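Local coordinates for protein regulator of polyketide synthase expression (Bifidobacterium adolescentis, PDB 3ONQ) that probably acts as a transcriptional regulator, pairing an alpha-beta-alpha sandwich with a PucR-type C-terminal helix-turn-helix domain that is expected to bind DNA, at residues D196-F205 / V226-A234. Sequence-based numbering, arbitrary orientation.
Sequences DPTYLTVSTF and VRYRLKRAA. With SO4 (sulfate ion), chain S; SO4 (sulfate ion), chain R.
In the PucR-type helix-turn-helix domain, Thr-198 and Thr-201 of helix 198-207 meet Arg-232 and Arg-229 of helix 223-237; the segments 198-205 and 226-234 cross at -104°, axes 9.2 Å apart at closest. Arg-229, extended from CG to NE, runs across Thr-201 and gives NH1 to its OG1 at 3.0 Å. Pro-197 CB sits 3.4 Å above the centre of the Arg-229 guanidinium, while Arg-229 NE and NH2 point almost straight at O4 and O3 of the chain S sulfate. With Arg-229 cut back to an alanine, Thr-201 OG1 would probably lose this donor, Pro-197 its cover and the sulfate two bonds. Arg-232, poorly ordered, gives NH1 to Thr-198 OG1 (2.8 Å); that hydroxyl donates to the syn lone pair of Asp-196 OD2, which also caps Thr-198 N. Arg-232 NH2 bonds the same O4 only weakly; this ion, probably from the crystallisation liquor, may mark a DNA phosphate site. Helix 223-237, following helix 212-219, is probably the recognition helix. Leu-230, CG beside the backbone N (chi1 -57°) and CD1 anti to CA, puts CD1 3.7 Å from the Phe-205 ring centroid, 6° off the normal, a CH-pi contact. Val-202 CG2 meets Ala-233 CB at 3.7 Å beside Leu-189.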
loop_
_atom_site.group_PDB
_atom_site.type_symbol
_atom_site.label_atom_id
_atom_site.label_comp_id
_atom_site.label_asym_id
_atom_site.label_seq_id
_atom_site.Cartn_x
_atom_site.Cartn_y
_atom_site.Cartn_z
ATOM N N ASP B 196 12.140 30.973 -1.698
ATOM C CA ASP B 196 11.981 31.118 -3.144
ATOM C C ASP B 196 10.628 31.770 -3.433
ATOM O O ASP B 196 9.611 31.333 -2.897
ATOM C CB ASP B 196 12.077 29.756 -3.829
ATOM C CG ASP B 196 11.981 29.856 -5.337
ATOM O OD1 ASP B 196 13.027 30.026 -5.998
ATOM O OD2 ASP B 196 10.861 29.768 -5.866
ATOM N N PRO B 197 10.616 32.829 -4.271
ATOM C CA PRO B 197 9.418 33.647 -4.520
ATOM C C PRO B 197 8.432 33.087 -5.557
ATOM O O PRO B 197 7.347 33.670 -5.722
ATOM C CB PRO B 197 10.004 34.965 -5.042
ATOM C CG PRO B 197 11.251 34.536 -5.748
ATOM C CD PRO B 197 11.810 33.393 -4.927
ATOM N N THR B 198 8.780 31.993 -6.233
ATOM C CA THR B 198 7.962 31.506 -7.351
ATOM C C THR B 198 6.515 31.221 -6.929
ATOM O O THR B 198 5.578 31.732 -7.533
ATOM C CB THR B 198 8.574 30.247 -8.012
ATOM O OG1 THR B 198 9.971 30.457 -8.259
ATOM C CG2 THR B 198 7.885 29.940 -9.325
ATOM N N TYR B 199 6.341 30.418 -5.882
ATOM C CA TYR B 199 5.007 30.033 -5.420
ATOM C C TYR B 199 4.156 31.246 -5.046
ATOM O O TYR B 199 3.002 31.361 -5.449
ATOM C CB TYR B 199 5.102 29.094 -4.213
ATOM C CG TYR B 199 3.755 28.680 -3.656
ATOM C CD1 TYR B 199 3.077 27.579 -4.172
ATOM C CD2 TYR B 199 3.155 29.394 -2.623
ATOM C CE1 TYR B 199 1.846 27.192 -3.667
ATOM C CE2 TYR B 199 1.910 29.023 -2.121
ATOM C CZ TYR B 199 1.272 27.915 -2.643
ATOM O OH TYR B 199 0.053 27.530 -2.148
ATOM N N LEU B 200 4.724 32.141 -4.256
ATOM C CA LEU B 200 3.999 33.339 -3.863
ATOM C C LEU B 200 3.575 34.125 -5.099
ATOM O O LEU B 200 2.460 34.647 -5.153
ATOM C CB LEU B 200 4.853 34.208 -2.952
ATOM C CG LEU B 200 4.261 35.562 -2.569
ATOM C CD1 LEU B 200 2.993 35.377 -1.743
ATOM C CD2 LEU B 200 5.304 36.360 -1.797
ATOM N N THR B 201 4.449 34.181 -6.101
ATOM C CA THR B 201 4.188 34.996 -7.294
ATOM C C THR B 201 3.084 34.409 -8.155
ATOM O O THR B 201 2.207 35.133 -8.625
ATOM C CB THR B 201 5.451 35.200 -8.160
ATOM O OG1 THR B 201 6.491 35.756 -7.356
ATOM C CG2 THR B 201 5.150 36.161 -9.315
ATOM N N VAL B 202 3.123 33.099 -8.371
ATOM C CA VAL B 202 2.054 32.430 -9.109
ATOM C C VAL B 202 0.729 32.578 -8.354
ATOM O O VAL B 202 -0.302 32.906 -8.929
ATOM C CB VAL B 202 2.375 30.920 -9.273
ATOM C CG1 VAL B 202 1.174 30.170 -9.826
ATOM C CG2 VAL B 202 3.597 30.728 -10.166
ATOM N N SER B 203 0.765 32.321 -7.054
ATOM C CA SER B 203 -0.441 32.401 -6.248
ATOM C C SER B 203 -1.031 33.805 -6.340
ATOM O O SER B 203 -2.233 33.988 -6.531
ATOM C CB SER B 203 -0.100 32.091 -4.795
ATOM O OG SER B 203 -1.248 32.238 -3.988
ATOM N N THR B 204 -0.170 34.805 -6.192
ATOM C CA THR B 204 -0.627 36.182 -6.188
ATOM C C THR B 204 -1.150 36.552 -7.572
ATOM O O THR B 204 -2.153 37.228 -7.693
ATOM C CB THR B 204 0.511 37.151 -5.805
ATOM O OG1 THR B 204 1.035 36.799 -4.519
ATOM C CG2 THR B 204 0.003 38.567 -5.770
ATOM N N PHE B 205 -0.483 36.077 -8.611
ATOM C CA PHE B 205 -0.878 36.391 -9.971
ATOM C C PHE B 205 -2.277 35.873 -10.268
ATOM O O PHE B 205 -3.088 36.583 -10.821
ATOM C CB PHE B 205 0.131 35.767 -10.928
ATOM C CG PHE B 205 -0.176 35.973 -12.380
ATOM C CD1 PHE B 205 0.082 37.177 -12.995
ATOM C CD2 PHE B 205 -0.691 34.949 -13.140
ATOM C CE1 PHE B 205 -0.184 37.353 -14.324
ATOM C CE2 PHE B 205 -0.952 35.127 -14.470
ATOM C CZ PHE B 205 -0.700 36.330 -15.059
ATOM N N VAL B 226 7.883 39.525 -12.260
ATOM C CA VAL B 226 6.748 38.614 -12.236
ATOM C C VAL B 226 6.776 37.742 -13.487
ATOM O O VAL B 226 6.593 36.525 -13.411
ATOM C CB VAL B 226 5.414 39.365 -12.193
ATOM C CG1 VAL B 226 4.247 38.370 -12.276
ATOM C CG2 VAL B 226 5.318 40.214 -10.930
ATOM N N ARG B 227 7.008 38.375 -14.635
ATOM C CA ARG B 227 7.065 37.667 -15.910
ATOM C C ARG B 227 8.080 36.537 -15.840
ATOM O O ARG B 227 7.792 35.399 -16.200
ATOM C CB ARG B 227 7.448 38.636 -17.025
ATOM C CG ARG B 227 6.528 38.622 -18.230
ATOM C CD ARG B 227 7.040 39.572 -19.314
ATOM N NE ARG B 227 6.994 40.971 -18.886
ATOM C CZ ARG B 227 6.057 41.839 -19.258
ATOM N NH1 ARG B 227 6.091 43.090 -18.813
ATOM N NH2 ARG B 227 5.086 41.461 -20.080
ATOM N N TYR B 228 9.273 36.862 -15.361
ATOM C CA TYR B 228 10.356 35.900 -15.270
ATOM C C TYR B 228 9.989 34.735 -14.344
ATOM O O TYR B 228 10.218 33.566 -14.673
ATOM C CB TYR B 228 11.640 36.608 -14.805
ATOM C CG TYR B 228 12.840 35.702 -14.598
ATOM C CD1 TYR B 228 13.712 35.415 -15.648
ATOM C CD2 TYR B 228 13.116 35.152 -13.350
ATOM C CE1 TYR B 228 14.820 34.592 -15.464
ATOM C CE2 TYR B 228 14.220 34.323 -13.156
ATOM C CZ TYR B 228 15.066 34.049 -14.215
ATOM O OH TYR B 228 16.160 33.234 -14.024
ATOM N N ARG B 229 9.415 35.040 -13.188
ATOM C CA ARG B 229 8.986 33.971 -12.279
ATOM C C ARG B 229 7.911 33.047 -12.853
ATOM O O ARG B 229 7.975 31.830 -12.654
ATOM C CB ARG B 229 8.532 34.536 -10.935
ATOM C CG ARG B 229 9.665 35.202 -10.169
ATOM C CD ARG B 229 9.122 36.032 -9.034
ATOM N NE ARG B 229 10.181 36.715 -8.304
ATOM C CZ ARG B 229 9.965 37.520 -7.267
ATOM N NH1 ARG B 229 8.719 37.745 -6.838
ATOM N NH2 ARG B 229 10.995 38.092 -6.655
ATOM N N LEU B 230 6.921 33.606 -13.546
ATOM C CA LEU B 230 5.878 32.764 -14.142
ATOM C C LEU B 230 6.471 31.823 -15.185
ATOM O O LEU B 230 6.075 30.666 -15.291
ATOM C CB LEU B 230 4.775 33.608 -14.771
ATOM C CG LEU B 230 4.104 34.590 -13.821
ATOM C CD1 LEU B 230 3.060 35.397 -14.568
ATOM C CD2 LEU B 230 3.500 33.850 -12.637
ATOM N N LYS B 231 7.429 32.337 -15.948
ATOM C CA LYS B 231 8.098 31.547 -16.969
ATOM C C LYS B 231 8.844 30.384 -16.308
ATOM O O LYS B 231 8.757 29.233 -16.758
ATOM C CB LYS B 231 9.041 32.434 -17.783
ATOM C CG LYS B 231 9.770 31.717 -18.908
ATOM C CD LYS B 231 10.487 32.712 -19.811
ATOM C CE LYS B 231 11.666 32.063 -20.530
ATOM N NZ LYS B 231 12.722 31.609 -19.575
ATOM N N ARG B 232 9.544 30.681 -15.221
ATOM C CA ARG B 232 10.246 29.643 -14.477
ATOM C C ARG B 232 9.265 28.587 -13.969
ATOM O O ARG B 232 9.516 27.384 -14.073
ATOM C CB ARG B 232 11.021 30.252 -13.308
ATOM C CG ARG B 232 11.806 29.238 -12.489
ATOM C CD ARG B 232 12.106 29.758 -11.082
ATOM N NE ARG B 232 13.010 30.908 -11.088
ATOM C CZ ARG B 232 12.820 32.020 -10.377
ATOM N NH1 ARG B 232 11.753 32.145 -9.599
ATOM N NH2 ARG B 232 13.700 33.009 -10.445
ATOM N N ALA B 233 8.138 29.031 -13.421
ATOM C CA ALA B 233 7.127 28.091 -12.934
ATOM C C ALA B 233 6.567 27.225 -14.070
ATOM O O ALA B 233 6.207 26.075 -13.852
ATOM C CB ALA B 233 6.007 28.827 -12.218
ATOM N N ALA B 234 6.479 27.795 -15.269
ATOM C CA ALA B 234 6.092 27.037 -16.454
ATOM C C ALA B 234 7.124 25.956 -16.747
ATOM O O ALA B 234 6.773 24.818 -17.078
ATOM C CB ALA B 234 5.931 27.964 -17.673
HETATM S S SO4 S . 13.863 36.413 -8.404
HETATM O O1 SO4 S . 14.945 36.975 -9.207
HETATM O O2 SO4 S . 14.313 35.184 -7.750
HETATM O O3 SO4 S . 13.479 37.391 -7.390
HETATM O O4 SO4 S . 12.731 36.109 -9.275
HETATM S S SO4 R . -0.007 29.376 1.284
HETATM O O1 SO4 R . -0.341 30.524 0.445
HETATM O O2 SO4 R . 1.382 29.455 1.744
HETATM O O3 SO4 R . -0.908 29.340 2.434
HETATM O O4 SO4 R . -0.188 28.156 0.506
#